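Long-range contact in protein (CD58) (Homo sapiens, PDB 1CCZ), which serves as a cell-surface adhesion glycoprotein of the immunoglobulin superfamily that binds CD2: residues A[25-31]-A[73-79]. Sequence-based numbering, arbitrary orientation.
Sequences EVLWKKQ and DEYEMES
W28 and M77, and K30 and Y75, face each other on the C and F strands of a V-set immunoglobulin domain. Strand 26-30 (C) runs antiparallel to strand 73-78 (F) in the sheet that, as in relatives of this family, probably carries the CD2-binding surface. L27 with E78 and K29 with E76 are the hydrogen-bonded pairs. Each is closed by two N-H···O bonds, among them K29 N to E76 O at 2.8 Å.

W28, M77 and Y75 are buried on one face of the sheet, packed toward the domain core; K30, on the same face, is partly exposed. The CB of M77 lies 3.4 Å from the centroid of the W28 six-membered ring, almost on the ring normal. CG of M77 sits over the same face and comes within 3.4 Å of W28 CE2. M77 SD is oblique to the ring, a Met-aromatic contact. W28 NE1 hydrogen-bonds to G60 O.

With chi1 of K30 at 174°, its CG points away from the main-chain N, which lays the methylenes alongside Y75. K30 CG is 4.0 Å from the Y75 ring centroid, a CH-pi contact over a face. The lysine chain then bends at chi4 (-82°). This brings K30 NZ to the anti lone pair of D73 OD2 at 2.8 Å, a salt bridge. K30 NZ also hydrogen-bonds to S70 O, and Y75 OH to D71 O.

L27, K29, E76 and E78 lie on the other face, where K29 and the two glutamates bring charge. K29 NZ and E78 OE2 form a salt bridge at 3.3 Å, and the hydrogen bond within it is weak. E76 bends at chi2 (88°) toward Q31, where E76 OE1 lies 2.5 Å from Q31 O. At the other end, S79 OG donates to E25 O at 2.6 Å, and the C=O points almost straight at the hydroxyl oxygen.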
loop_
_atom_site.group_PDB
_atom_site.type_symbol
_atom_site.label_atom_id
_atom_site.label_comp_id
_atom_site.label_asym_id
_atom_site.label_seq_id
_atom_site.Cartn_x
_atom_site.Cartn_y
_atom_site.Cartn_z
ATOM N N GLU A 25 7.647 4.525 29.491
ATOM C CA GLU A 25 6.780 5.473 28.822
ATOM C C GLU A 25 7.132 5.505 27.342
ATOM O O GLU A 25 8.250 5.171 26.957
ATOM C CB GLU A 25 6.941 6.861 29.431
ATOM C CG GLU A 25 6.642 6.900 30.919
ATOM C CD GLU A 25 6.880 8.273 31.510
ATOM O OE1 GLU A 25 8.057 8.613 31.787
ATOM O OE2 GLU A 25 5.894 9.024 31.689
ATOM N N VAL A 26 6.165 5.887 26.511
ATOM C CA VAL A 26 6.387 5.957 25.073
ATOM C C VAL A 26 5.459 6.989 24.484
ATOM O O VAL A 26 4.340 7.157 24.947
ATOM C CB VAL A 26 6.152 4.576 24.371
ATOM C CG1 VAL A 26 4.738 4.134 24.525
ATOM C CG2 VAL A 26 6.451 4.691 22.906
ATOM N N LEU A 27 5.935 7.708 23.479
ATOM C CA LEU A 27 5.123 8.721 22.822
ATOM C C LEU A 27 5.224 8.536 21.291
ATOM O O LEU A 27 6.325 8.339 20.748
ATOM C CB LEU A 27 5.613 10.120 23.201
ATOM C CG LEU A 27 4.927 11.312 22.531
ATOM C CD1 LEU A 27 3.452 11.339 22.892
ATOM C CD2 LEU A 27 5.583 12.596 22.985
ATOM N N TRP A 28 4.072 8.574 20.613
ATOM C CA TRP A 28 4.024 8.436 19.167
ATOM C C TRP A 28 3.492 9.724 18.592
ATOM O O TRP A 28 2.486 10.282 19.087
ATOM C CB TRP A 28 3.104 7.298 18.754
ATOM C CG TRP A 28 3.773 5.983 18.814
ATOM C CD1 TRP A 28 3.746 5.097 19.853
ATOM C CD2 TRP A 28 4.555 5.367 17.777
ATOM N NE1 TRP A 28 4.456 3.968 19.527
ATOM C CE2 TRP A 28 4.964 4.104 18.260
ATOM C CE3 TRP A 28 4.947 5.760 16.488
ATOM C CZ2 TRP A 28 5.747 3.226 17.501
ATOM C CZ3 TRP A 28 5.728 4.886 15.733
ATOM C CH2 TRP A 28 6.118 3.633 16.243
ATOM N N LYS A 29 4.180 10.205 17.556
ATOM C CA LYS A 29 3.784 11.430 16.887
ATOM C C LYS A 29 3.621 11.177 15.396
ATOM O O LYS A 29 4.299 10.319 14.830
ATOM C CB LYS A 29 4.833 12.520 17.096
ATOM C CG LYS A 29 4.833 13.141 18.481
ATOM C CD LYS A 29 6.063 14.015 18.667
ATOM C CE LYS A 29 5.982 14.848 19.946
ATOM N NZ LYS A 29 7.226 15.651 20.167
ATOM N N LYS A 30 2.698 11.921 14.794
ATOM C CA LYS A 30 2.419 11.871 13.359
ATOM C C LYS A 30 2.880 13.258 12.950
ATOM O O LYS A 30 2.175 14.250 13.162
ATOM C CB LYS A 30 0.923 11.721 13.110
ATOM C CG LYS A 30 0.499 11.797 11.648
ATOM C CD LYS A 30 -1.020 11.760 11.559
ATOM C CE LYS A 30 -1.508 11.398 10.174
ATOM N NZ LYS A 30 -1.508 12.602 9.312
ATOM N N GLN A 31 4.079 13.321 12.383
ATOM C CA GLN A 31 4.658 14.596 12.019
ATOM C C GLN A 31 5.064 15.163 13.379
ATOM O O GLN A 31 5.875 14.569 14.090
ATOM C CB GLN A 31 3.619 15.513 11.355
ATOM C CG GLN A 31 3.513 15.373 9.836
ATOM C CD GLN A 31 4.859 15.484 9.125
ATOM O OE1 GLN A 31 5.871 14.931 9.581
ATOM N NE2 GLN A 31 4.877 16.198 7.998
ATOM N N ASP A 73 1.589 9.399 6.361
ATOM C CA ASP A 73 2.457 10.405 6.938
ATOM C C ASP A 73 3.658 9.744 7.570
ATOM O O ASP A 73 3.807 8.519 7.541
ATOM C CB ASP A 73 1.682 11.139 8.033
ATOM C CG ASP A 73 1.926 12.611 8.033
ATOM O OD1 ASP A 73 3.032 13.031 7.627
ATOM O OD2 ASP A 73 1.007 13.352 8.441
ATOM N N GLU A 74 4.522 10.572 8.140
ATOM C CA GLU A 74 5.664 10.061 8.852
ATOM C C GLU A 74 5.267 10.042 10.324
ATOM O O GLU A 74 4.644 10.985 10.814
ATOM C CB GLU A 74 6.864 10.960 8.682
ATOM C CG GLU A 74 8.133 10.227 9.018
ATOM C CD GLU A 74 9.138 11.097 9.708
ATOM O OE1 GLU A 74 8.855 12.294 9.928
ATOM O OE2 GLU A 74 10.220 10.571 10.031
ATOM N N TYR A 75 5.613 8.959 11.012
ATOM C CA TYR A 75 5.310 8.794 12.426
ATOM C C TYR A 75 6.632 8.541 13.120
ATOM O O TYR A 75 7.521 7.870 12.575
ATOM C CB TYR A 75 4.382 7.602 12.662
ATOM C CG TYR A 75 2.974 7.791 12.150
ATOM C CD1 TYR A 75 2.702 7.802 10.770
ATOM C CD2 TYR A 75 1.905 7.947 13.037
ATOM C CE1 TYR A 75 1.395 7.961 10.286
ATOM C CE2 TYR A 75 0.596 8.106 12.566
ATOM C CZ TYR A 75 0.355 8.109 11.188
ATOM O OH TYR A 75 -0.930 8.238 10.724
ATOM N N GLU A 76 6.755 9.085 14.328
ATOM C CA GLU A 76 7.976 8.931 15.105
ATOM C C GLU A 76 7.654 8.470 16.533
ATOM O O GLU A 76 6.697 8.934 17.154
ATOM C CB GLU A 76 8.735 10.268 15.130
ATOM C CG GLU A 76 8.729 11.014 13.797
ATOM C CD GLU A 76 7.520 11.941 13.622
ATOM O OE1 GLU A 76 6.985 12.421 14.644
ATOM O OE2 GLU A 76 7.099 12.198 12.463
ATOM N N MET A 77 8.454 7.540 17.031
ATOM C CA MET A 77 8.288 7.017 18.375
ATOM C C MET A 77 9.409 7.509 19.259
ATOM O O MET A 77 10.564 7.496 18.846
ATOM C CB MET A 77 8.348 5.493 18.357
ATOM C CG MET A 77 7.966 4.846 19.675
ATOM S SD MET A 77 9.248 3.748 20.324
ATOM C CE MET A 77 10.351 4.983 21.007
ATOM N N GLU A 78 9.091 7.958 20.464
ATOM C CA GLU A 78 10.155 8.358 21.366
ATOM C C GLU A 78 9.887 7.790 22.730
ATOM O O GLU A 78 8.725 7.656 23.142
ATOM C CB GLU A 78 10.304 9.867 21.458
ATOM C CG GLU A 78 9.047 10.631 21.571
ATOM C CD GLU A 78 9.336 12.098 21.768
ATOM O OE1 GLU A 78 9.912 12.432 22.820
ATOM O OE2 GLU A 78 9.008 12.919 20.883
ATOM N N SER A 79 10.972 7.430 23.409
ATOM C CA SER A 79 10.922 6.859 24.749
ATOM C C SER A 79 12.144 7.415 25.477
ATOM O O SER A 79 13.207 7.532 24.874
ATOM C CB SER A 79 10.995 5.344 24.668
ATOM O OG SER A 79 10.588 4.771 25.894
#